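Local coordinates for hypothetical protein MTH1491 (PDB 1L1S) that is of unknown function but adopts the fold of the DsrE/DsrF-like family, with a parallel sheet between helices, and assembles with two further copies of itself, at residues I10-D14 against E15-L19; L20-S23 against N24-L28; V101-T105 against E106-Y110. All coordinates share one frame; numbering follows the deposited sequence.

Contact 1 (I10-D14 against E15-L19); sequences IDEDD and ESRVL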
loop_
_atom_site.group_PDB
_atom_site.type_symbol
_atom_site.label_atom_id
_atom_site.label_comp_id
_atom_site.label_asym_id
_atom_site.label_seq_id
_atom_site.Cartn_x
_atom_site.Cartn_y
_atom_site.Cartn_z
ATOM N N ILE A 10 -1.711 -5.844 6.611
ATOM C CA ILE A 10 -2.874 -5.225 7.226
ATOM C C ILE A 10 -2.480 -4.695 8.606
ATOM O O ILE A 10 -1.868 -5.404 9.396
ATOM C CB ILE A 10 -4.040 -6.217 7.337
ATOM C CG1 ILE A 10 -5.290 -5.488 7.815
ATOM C CG2 ILE A 10 -3.684 -7.380 8.265
ATOM C CD1 ILE A 10 -6.508 -6.385 7.817
ATOM N N ASP A 11 -2.792 -3.433 8.879
ATOM C CA ASP A 11 -2.466 -2.854 10.175
ATOM C C ASP A 11 -3.658 -2.160 10.841
ATOM O O ASP A 11 -3.488 -1.349 11.750
ATOM C CB ASP A 11 -1.267 -1.894 10.054
ATOM C CG ASP A 11 -1.450 -0.837 8.956
ATOM O OD1 ASP A 11 -0.422 -0.325 8.447
ATOM O OD2 ASP A 11 -2.601 -0.507 8.604
ATOM N N GLU A 12 -4.859 -2.491 10.386
ATOM C CA GLU A 12 -6.091 -1.923 10.944
ATOM C C GLU A 12 -7.013 -3.107 11.206
ATOM O O GLU A 12 -6.776 -4.197 10.689
ATOM C CB GLU A 12 -6.752 -0.968 9.933
ATOM C CG GLU A 12 -5.788 0.088 9.379
ATOM C CD GLU A 12 -6.322 0.828 8.149
ATOM O OE1 GLU A 12 -7.071 1.820 8.314
ATOM O OE2 GLU A 12 -5.992 0.411 7.014
ATOM N N ASP A 13 -8.055 -2.912 12.007
ATOM C CA ASP A 13 -8.974 -4.012 12.275
ATOM C C ASP A 13 -10.433 -3.656 12.005
ATOM O O ASP A 13 -11.340 -4.377 12.420
ATOM C CB ASP A 13 -8.800 -4.530 13.709
ATOM C CG ASP A 13 -9.210 -3.513 14.763
ATOM O OD1 ASP A 13 -9.152 -2.297 14.492
ATOM O OD2 ASP A 13 -9.572 -3.935 15.883
ATOM N N ASP A 14 -10.660 -2.546 11.305
ATOM C CA ASP A 14 -12.025 -2.157 10.969
ATOM C C ASP A 14 -12.588 -3.240 10.042
ATOM O O ASP A 14 -11.883 -3.775 9.174
ATOM C CB ASP A 14 -12.054 -0.765 10.312
ATOM C CG ASP A 14 -11.418 -0.743 8.939
ATOM O OD1 ASP A 14 -12.132 -1.008 7.947
ATOM O OD2 ASP A 14 -10.198 -0.462 8.850
ATOM N N GLU A 15 -13.855 -3.579 10.261
ATOM C CA GLU A 15 -14.520 -4.626 9.503
ATOM C C GLU A 15 -14.305 -4.631 7.982
ATOM O O GLU A 15 -13.763 -5.587 7.432
ATOM C CB GLU A 15 -16.021 -4.614 9.848
ATOM C CG GLU A 15 -16.876 -5.514 8.973
ATOM C CD GLU A 15 -18.065 -6.131 9.711
ATOM O OE1 GLU A 15 -19.009 -6.567 9.028
ATOM O OE2 GLU A 15 -18.054 -6.195 10.963
ATOM N N SER A 16 -14.715 -3.575 7.294
ATOM C CA SER A 16 -14.555 -3.542 5.838
ATOM C C SER A 16 -13.138 -3.872 5.353
ATOM O O SER A 16 -12.969 -4.595 4.385
ATOM C CB SER A 16 -15.011 -2.189 5.295
ATOM O OG SER A 16 -14.563 -1.140 6.137
ATOM N N ARG A 17 -12.113 -3.365 6.026
ATOM C CA ARG A 17 -10.745 -3.659 5.604
ATOM C C ARG A 17 -10.407 -5.142 5.809
ATOM O O ARG A 17 -9.782 -5.779 4.966
ATOM C CB ARG A 17 -9.759 -2.796 6.392
ATOM C CG ARG A 17 -8.324 -2.862 5.891
ATOM C CD ARG A 17 -7.884 -1.541 5.275
ATOM N NE ARG A 17 -8.440 -1.312 3.939
ATOM C CZ ARG A 17 -8.949 -0.151 3.533
ATOM N NH1 ARG A 17 -8.985 0.891 4.359
ATOM N NH2 ARG A 17 -9.413 -0.025 2.290
ATOM N N VAL A 18 -10.830 -5.690 6.941
ATOM C CA VAL A 18 -10.555 -7.084 7.243
ATOM C C VAL A 18 -11.253 -7.999 6.238
ATOM O O VAL A 18 -10.651 -8.914 5.703
ATOM C CB VAL A 18 -10.993 -7.430 8.696
ATOM C CG1 VAL A 18 -10.718 -8.896 8.996
ATOM C CG2 VAL A 18 -10.253 -6.537 9.676
ATOM N N LEU A 19 -12.521 -7.746 5.971
ATOM C CA LEU A 19 -13.244 -8.576 5.015
ATOM C C LEU A 19 -12.652 -8.426 3.614
ATOM O O LEU A 19 -12.682 -9.364 2.809
ATOM C CB LEU A 19 -14.735 -8.215 5.024
ATOM C CG LEU A 19 -15.466 -8.570 6.338
ATOM C CD1 LEU A 19 -16.943 -8.123 6.281
ATOM C CD2 LEU A 19 -15.378 -10.085 6.575
#
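The carboxylate of D14 and the guanidinium of R17 stand almost perpendicular, their planes 85° apart, and it is the backbone N of R17, not its guanidinium, that binds the acid. That N-H meets D14 OD1 from above the carboxylate plane, 44° out of it, at 3.0 Å. The CB of R17 lies 3.4 Å from both D14 OD1 and D14 OD2, so the acid rests over the start of the arginine side chain. E12 approaches the same guanidinium obliquely. Its OE2 meets the aliphatic part of the arginine first, 3.2 Å from R17 CD, while R17 NH1 stays 4.0 Å from E12 OE2, too far for a salt bridge although the opposite charges probably attract.

D14 is the N-cap of helix 15-31. Its CG sits between the backbone N and the carbonyl carbon (chi1 68°), which folds OD1 back over the first turn to receive the amide N-H of R17. The OG of S16 also comes within 3.0 Å of D14 OD1. The carbonyl of D14 opens the regular helical bonding by accepting from V18 N at 3.1 Å.

Beneath the polar cap, CG2 of V18 packs 3.7 Å from D13 O. I10 extends its CD1 to V18 CG2, 4.2 Å away, from the end of its strand.

The turn thus carries the chain from strand 4-10 into helix 15-31. I10 remains hydrogen-bonded through its backbone to V40 and Y42 beside it, D13 OD2 binds N47 ND2, and V18 packs on V48 and Y55, while R17 makes weak, long ion pairs with D11 and E12 of the third subunit.

Contact 2 (L20-S23 against N24-L28); sequences LLIS and NVRNL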
loop_
_atom_site.group_PDB
_atom_site.type_symbol
_atom_site.label_atom_id
_atom_site.label_comp_id
_atom_site.label_asym_id
_atom_site.label_seq_id
_atom_site.Cartn_x
_atom_site.Cartn_y
_atom_site.Cartn_z
ATOM N N LEU A 20 -12.107 -7.249 3.314
ATOM C CA LEU A 20 -11.505 -7.052 1.999
ATOM C C LEU A 20 -10.250 -7.935 1.871
ATOM O O LEU A 20 -10.039 -8.578 0.844
ATOM C CB LEU A 20 -11.154 -5.577 1.778
ATOM C CG LEU A 20 -10.784 -5.258 0.326
ATOM C CD1 LEU A 20 -11.889 -5.772 -0.586
ATOM C CD2 LEU A 20 -10.594 -3.753 0.139
ATOM N N LEU A 21 -9.422 -7.965 2.913
ATOM C CA LEU A 21 -8.220 -8.801 2.908
ATOM C C LEU A 21 -8.613 -10.266 2.708
ATOM O O LEU A 21 -8.061 -10.965 1.855
ATOM C CB LEU A 21 -7.480 -8.672 4.238
ATOM C CG LEU A 21 -6.451 -9.759 4.608
ATOM C CD1 LEU A 21 -5.200 -9.573 3.796
ATOM C CD2 LEU A 21 -6.103 -9.671 6.095
ATOM N N ILE A 22 -9.552 -10.730 3.525
ATOM C CA ILE A 22 -10.027 -12.106 3.445
ATOM C C ILE A 22 -10.492 -12.426 2.027
ATOM O O ILE A 22 -10.106 -13.435 1.453
ATOM C CB ILE A 22 -11.195 -12.332 4.414
ATOM C CG1 ILE A 22 -10.695 -12.195 5.856
ATOM C CG2 ILE A 22 -11.820 -13.715 4.171
ATOM C CD1 ILE A 22 -11.801 -12.209 6.872
ATOM N N SER A 23 -11.328 -11.548 1.484
ATOM C CA SER A 23 -11.846 -11.707 0.141
ATOM C C SER A 23 -10.713 -11.739 -0.867
ATOM O O SER A 23 -10.712 -12.569 -1.774
ATOM C CB SER A 23 -12.799 -10.561 -0.202
ATOM O OG SER A 23 -12.963 -10.468 -1.611
ATOM N N ASN A 24 -9.750 -10.835 -0.713
ATOM C CA ASN A 24 -8.609 -10.797 -1.630
ATOM C C ASN A 24 -7.789 -12.094 -1.563
ATOM O O ASN A 24 -7.316 -12.589 -2.587
ATOM C CB ASN A 24 -7.712 -9.598 -1.318
ATOM C CG ASN A 24 -8.378 -8.276 -1.651
ATOM O OD1 ASN A 24 -9.324 -8.232 -2.428
ATOM N ND2 ASN A 24 -7.880 -7.194 -1.074
ATOM N N VAL A 25 -7.613 -12.645 -0.366
ATOM C CA VAL A 25 -6.855 -13.898 -0.220
ATOM C C VAL A 25 -7.550 -15.056 -0.950
ATOM O O VAL A 25 -6.909 -15.823 -1.660
ATOM C CB VAL A 25 -6.683 -14.283 1.267
ATOM C CG1 VAL A 25 -6.200 -15.729 1.397
ATOM C CG2 VAL A 25 -5.680 -13.323 1.923
ATOM N N ARG A 26 -8.860 -15.171 -0.780
ATOM C CA ARG A 26 -9.611 -16.230 -1.442
ATOM C C ARG A 26 -9.632 -16.034 -2.957
ATOM O O ARG A 26 -9.442 -16.982 -3.709
ATOM C CB ARG A 26 -11.036 -16.279 -0.898
ATOM C CG ARG A 26 -11.116 -16.849 0.500
ATOM C CD ARG A 26 -12.538 -16.868 1.037
ATOM N NE ARG A 26 -12.581 -17.543 2.332
ATOM C CZ ARG A 26 -13.258 -17.106 3.391
ATOM N NH1 ARG A 26 -13.966 -15.987 3.323
ATOM N NH2 ARG A 26 -13.201 -17.780 4.531
ATOM N N ASN A 27 -9.857 -14.796 -3.387
ATOM C CA ASN A 27 -9.900 -14.450 -4.809
ATOM C C ASN A 27 -8.589 -14.874 -5.465
ATOM O O ASN A 27 -8.571 -15.502 -6.535
ATOM C CB ASN A 27 -10.101 -12.934 -4.955
ATOM C CG ASN A 27 -10.210 -12.471 -6.413
ATOM O OD1 ASN A 27 -10.936 -11.518 -6.718
ATOM N ND2 ASN A 27 -9.478 -13.119 -7.306
ATOM N N LEU A 28 -7.495 -14.530 -4.800
ATOM C CA LEU A 28 -6.173 -14.835 -5.285
ATOM C C LEU A 28 -5.952 -16.339 -5.448
ATOM O O LEU A 28 -5.418 -16.779 -6.460
ATOM C CB LEU A 28 -5.142 -14.232 -4.335
ATOM C CG LEU A 28 -3.708 -14.157 -4.832
ATOM C CD1 LEU A 28 -3.656 -13.395 -6.153
ATOM C CD2 LEU A 28 -2.853 -13.467 -3.785
HETATM O O HOH W 1 -11.511 -9.820 -3.753
#
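I22 and R26, one helical turn apart, lie side by side and point the same way, with the CG2 methyl of I22 over one face of the guanidinium. I22 CG2 comes within 3.2 Å of R26 NH1. The arginine chain is extended from CG to NE, and its CG stands beside the backbone N, anti to the carbonyl carbon (chi1 -73°), which carries the chain back along the helix toward the isoleucine.

On another side of the helix L20 and N24 meet. The amide of N24 folds back over the carbonyl of L20, placing ND2 3.8 Å from L20 CG. L21 and V25 form an apolar pair, CD1 of the leucine 4.2 Å from CG2 of the valine.

A water joins three polar side chains: it lies 2.7 Å from S23 OG and donates to N24 OD1 at 3.0 Å, with a weak third bond to N27 OD1. The backbone keeps them in step through regular i to i+4 bonds, N24 N to L20 O, V25 N to L21 O, R26 N to I22 O and N27 N to S23 O, all between 2.8 and 3.1 Å.

Farther out, D58 on helix 56-64 forms a salt bridge with R26 NH2, holding the far end of the arginine, and I22 packs on the same aspartate. L21 packs on strands 4-10 and 35-41, and V25 joins it on V39 of the latter, whereas L20 and N24 pack against D11 and V97 of the third subunit.

The chemistry is that of a helix with distinct faces: an apolar one laid on the sheet, an arginine whose charge is probably balanced by D58 while its flat group covers a methyl, and a polar one that shares a water near a subunit boundary.

Contact 3 (V101-T105 against E106-Y110); sequences VRRQT and EGWAY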
loop_
_atom_site.group_PDB
_atom_site.type_symbol
_atom_site.label_atom_id
_atom_site.label_comp_id
_atom_site.label_asym_id
_atom_site.label_seq_id
_atom_site.Cartn_x
_atom_site.Cartn_y
_atom_site.Cartn_z
ATOM N N VAL A 101 9.686 -6.597 4.481
ATOM C CA VAL A 101 10.836 -6.146 3.713
ATOM C C VAL A 101 11.695 -7.324 3.273
ATOM O O VAL A 101 12.169 -7.365 2.135
ATOM C CB VAL A 101 11.694 -5.123 4.510
ATOM C CG1 VAL A 101 13.030 -4.886 3.802
ATOM C CG2 VAL A 101 10.934 -3.797 4.631
ATOM N N ARG A 102 11.889 -8.293 4.159
ATOM C CA ARG A 102 12.685 -9.466 3.799
ATOM C C ARG A 102 12.000 -10.208 2.650
ATOM O O ARG A 102 12.630 -10.606 1.684
ATOM C CB ARG A 102 12.818 -10.422 4.990
ATOM C CG ARG A 102 13.627 -9.873 6.157
ATOM C CD ARG A 102 14.028 -10.996 7.101
ATOM N NE ARG A 102 14.942 -10.517 8.136
ATOM C CZ ARG A 102 14.559 -9.933 9.267
ATOM N NH1 ARG A 102 13.272 -9.757 9.526
ATOM N NH2 ARG A 102 15.468 -9.516 10.135
ATOM N N ARG A 103 10.692 -10.389 2.783
ATOM C CA ARG A 103 9.924 -11.094 1.774
ATOM C C ARG A 103 10.019 -10.391 0.417
ATOM O O ARG A 103 10.317 -11.018 -0.595
ATOM C CB ARG A 103 8.472 -11.195 2.232
ATOM C CG ARG A 103 7.851 -12.541 2.015
ATOM C CD ARG A 103 7.967 -13.512 3.202
ATOM N NE ARG A 103 9.181 -14.309 3.191
ATOM C CZ ARG A 103 9.321 -15.491 3.796
ATOM N NH1 ARG A 103 8.324 -16.050 4.465
ATOM N NH2 ARG A 103 10.484 -16.112 3.755
ATOM N N GLN A 104 9.768 -9.084 0.402
ATOM C CA GLN A 104 9.845 -8.316 -0.835
ATOM C C GLN A 104 11.242 -8.450 -1.419
ATOM O O GLN A 104 11.419 -8.604 -2.629
ATOM C CB GLN A 104 9.531 -6.842 -0.575
ATOM C CG GLN A 104 8.054 -6.513 -0.560
ATOM C CD GLN A 104 7.776 -5.018 -0.481
ATOM O OE1 GLN A 104 8.315 -4.240 -1.253
ATOM N NE2 GLN A 104 6.911 -4.619 0.448
ATOM N N THR A 105 12.238 -8.422 -0.546
ATOM C CA THR A 105 13.626 -8.545 -0.975
ATOM C C THR A 105 13.899 -9.922 -1.584
ATOM O O THR A 105 14.763 -10.063 -2.451
ATOM C CB THR A 105 14.561 -8.294 0.207
ATOM O OG1 THR A 105 14.315 -6.970 0.724
ATOM C CG2 THR A 105 16.025 -8.414 -0.229
ATOM N N GLU A 106 13.146 -10.927 -1.141
ATOM C CA GLU A 106 13.299 -12.285 -1.654
ATOM C C GLU A 106 12.480 -12.512 -2.933
ATOM O O GLU A 106 12.374 -13.636 -3.415
ATOM C CB GLU A 106 12.863 -13.303 -0.589
ATOM C CG GLU A 106 13.799 -13.432 0.592
ATOM C CD GLU A 106 13.091 -13.944 1.855
ATOM O OE1 GLU A 106 11.998 -14.552 1.740
ATOM O OE2 GLU A 106 13.639 -13.738 2.959
ATOM N N GLY A 107 11.881 -11.452 -3.468
ATOM C CA GLY A 107 11.097 -11.594 -4.689
ATOM C C GLY A 107 9.586 -11.720 -4.536
ATOM O O GLY A 107 8.871 -11.845 -5.525
ATOM N N TRP A 108 9.079 -11.693 -3.313
ATOM C CA TRP A 108 7.639 -11.804 -3.123
ATOM C C TRP A 108 6.919 -10.519 -3.540
ATOM O O TRP A 108 7.460 -9.425 -3.416
ATOM C CB TRP A 108 7.315 -12.087 -1.650
ATOM C CG TRP A 108 7.762 -13.429 -1.138
ATOM C CD1 TRP A 108 9.024 -13.968 -1.207
ATOM C CD2 TRP A 108 6.960 -14.378 -0.423
ATOM N NE1 TRP A 108 9.048 -15.188 -0.580
ATOM C CE2 TRP A 108 7.801 -15.465 -0.086
ATOM C CE3 TRP A 108 5.611 -14.413 -0.029
ATOM C CZ2 TRP A 108 7.337 -16.585 0.629
ATOM C CZ3 TRP A 108 5.144 -15.528 0.679
ATOM C CH2 TRP A 108 6.013 -16.600 1.002
ATOM N N ALA A 109 5.689 -10.660 -4.022
ATOM C CA ALA A 109 4.887 -9.513 -4.409
ATOM C C ALA A 109 4.241 -8.964 -3.117
ATOM O O ALA A 109 4.095 -9.683 -2.130
ATOM C CB ALA A 109 3.825 -9.933 -5.399
ATOM N N TYR A 110 3.857 -7.695 -3.136
ATOM C CA TYR A 110 3.283 -7.062 -1.969
ATOM C C TYR A 110 1.910 -6.479 -2.245
ATOM O O TYR A 110 1.708 -5.769 -3.233
ATOM C CB TYR A 110 4.265 -5.978 -1.504
ATOM C CG TYR A 110 3.788 -5.007 -0.443
ATOM C CD1 TYR A 110 3.675 -5.390 0.893
ATOM C CD2 TYR A 110 3.532 -3.668 -0.772
ATOM C CE1 TYR A 110 3.327 -4.453 1.890
ATOM C CE2 TYR A 110 3.180 -2.730 0.207
ATOM C CZ TYR A 110 3.084 -3.126 1.535
ATOM O OH TYR A 110 2.769 -2.194 2.500
HETATM O O HOH W 2 9.245 -7.854 -4.580
#
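R103 leaves the last turn of helix 96-105 and runs the length of W108. Its CB comes first, 4.1 Å from W108 CG. CG then presses on the indole face, 3.3 Å from the centroid of the five-membered ring and 20° off its normal, a CH-pi contact. Two bends in the chain turn it across the ring, and CD lies 3.8 Å from W108 CE2. They set the guanidinium flat on the indole, planes 3° apart and centres 4.5 Å apart. NE and NH2 both grip one oxygen, E106 OE1, side-on; NH2 meets it at 3.0 Å on its syn lone pair, forming a salt bridge. NH1 forms a second one with E38 on strand 35-41. The stack and these two carboxylates together fix the rotation of the group.

Q104 takes another direction, laying NE2 over one face of the Y110 ring, 3.3 Å from Y110 CG; that nitrogen also donates to the backbone O of Y110 in the second subunit. The hydroxyl of Y110 bonds to H9. A water donates to both Q104 O and W108 O, joining the helix end to the chain that leaves it.

The backbone closes with a Schellman motif: W108 N binds R103 O at 3.1 Å and G107 N binds Q104 O, with G107 as the C-prime residue at a positive phi (98°), suited to glycine. This is a classic helix C-terminus, and here it turns the chain from helix 96-105 into strand 109-111, an outermost strand of this chain's parallel sheet beside strand 4-10.

In the fold
Contacts 1 and 2 follow one another, from the loop into the start of helix 15-31 and then its middle, centres 12 Å apart; they touch where I10 CD1 meets L21 CD2 at 3.7 Å. Contact 3 stands apart at the end of helix 96-105, its centre about 22 Å from that of contact 1 and 19 Å from that of contact 2, nearest atoms about 7 and 8 Å away. Strand 4-10 links them, since it leads into contact 1, packs against L21 and N24 of contact 2 and pairs with strand 109-111 of contact 3. All three reach neighbouring subunits and border interfaces of the three-chain assembly. With function unknown, no site can be tied to them.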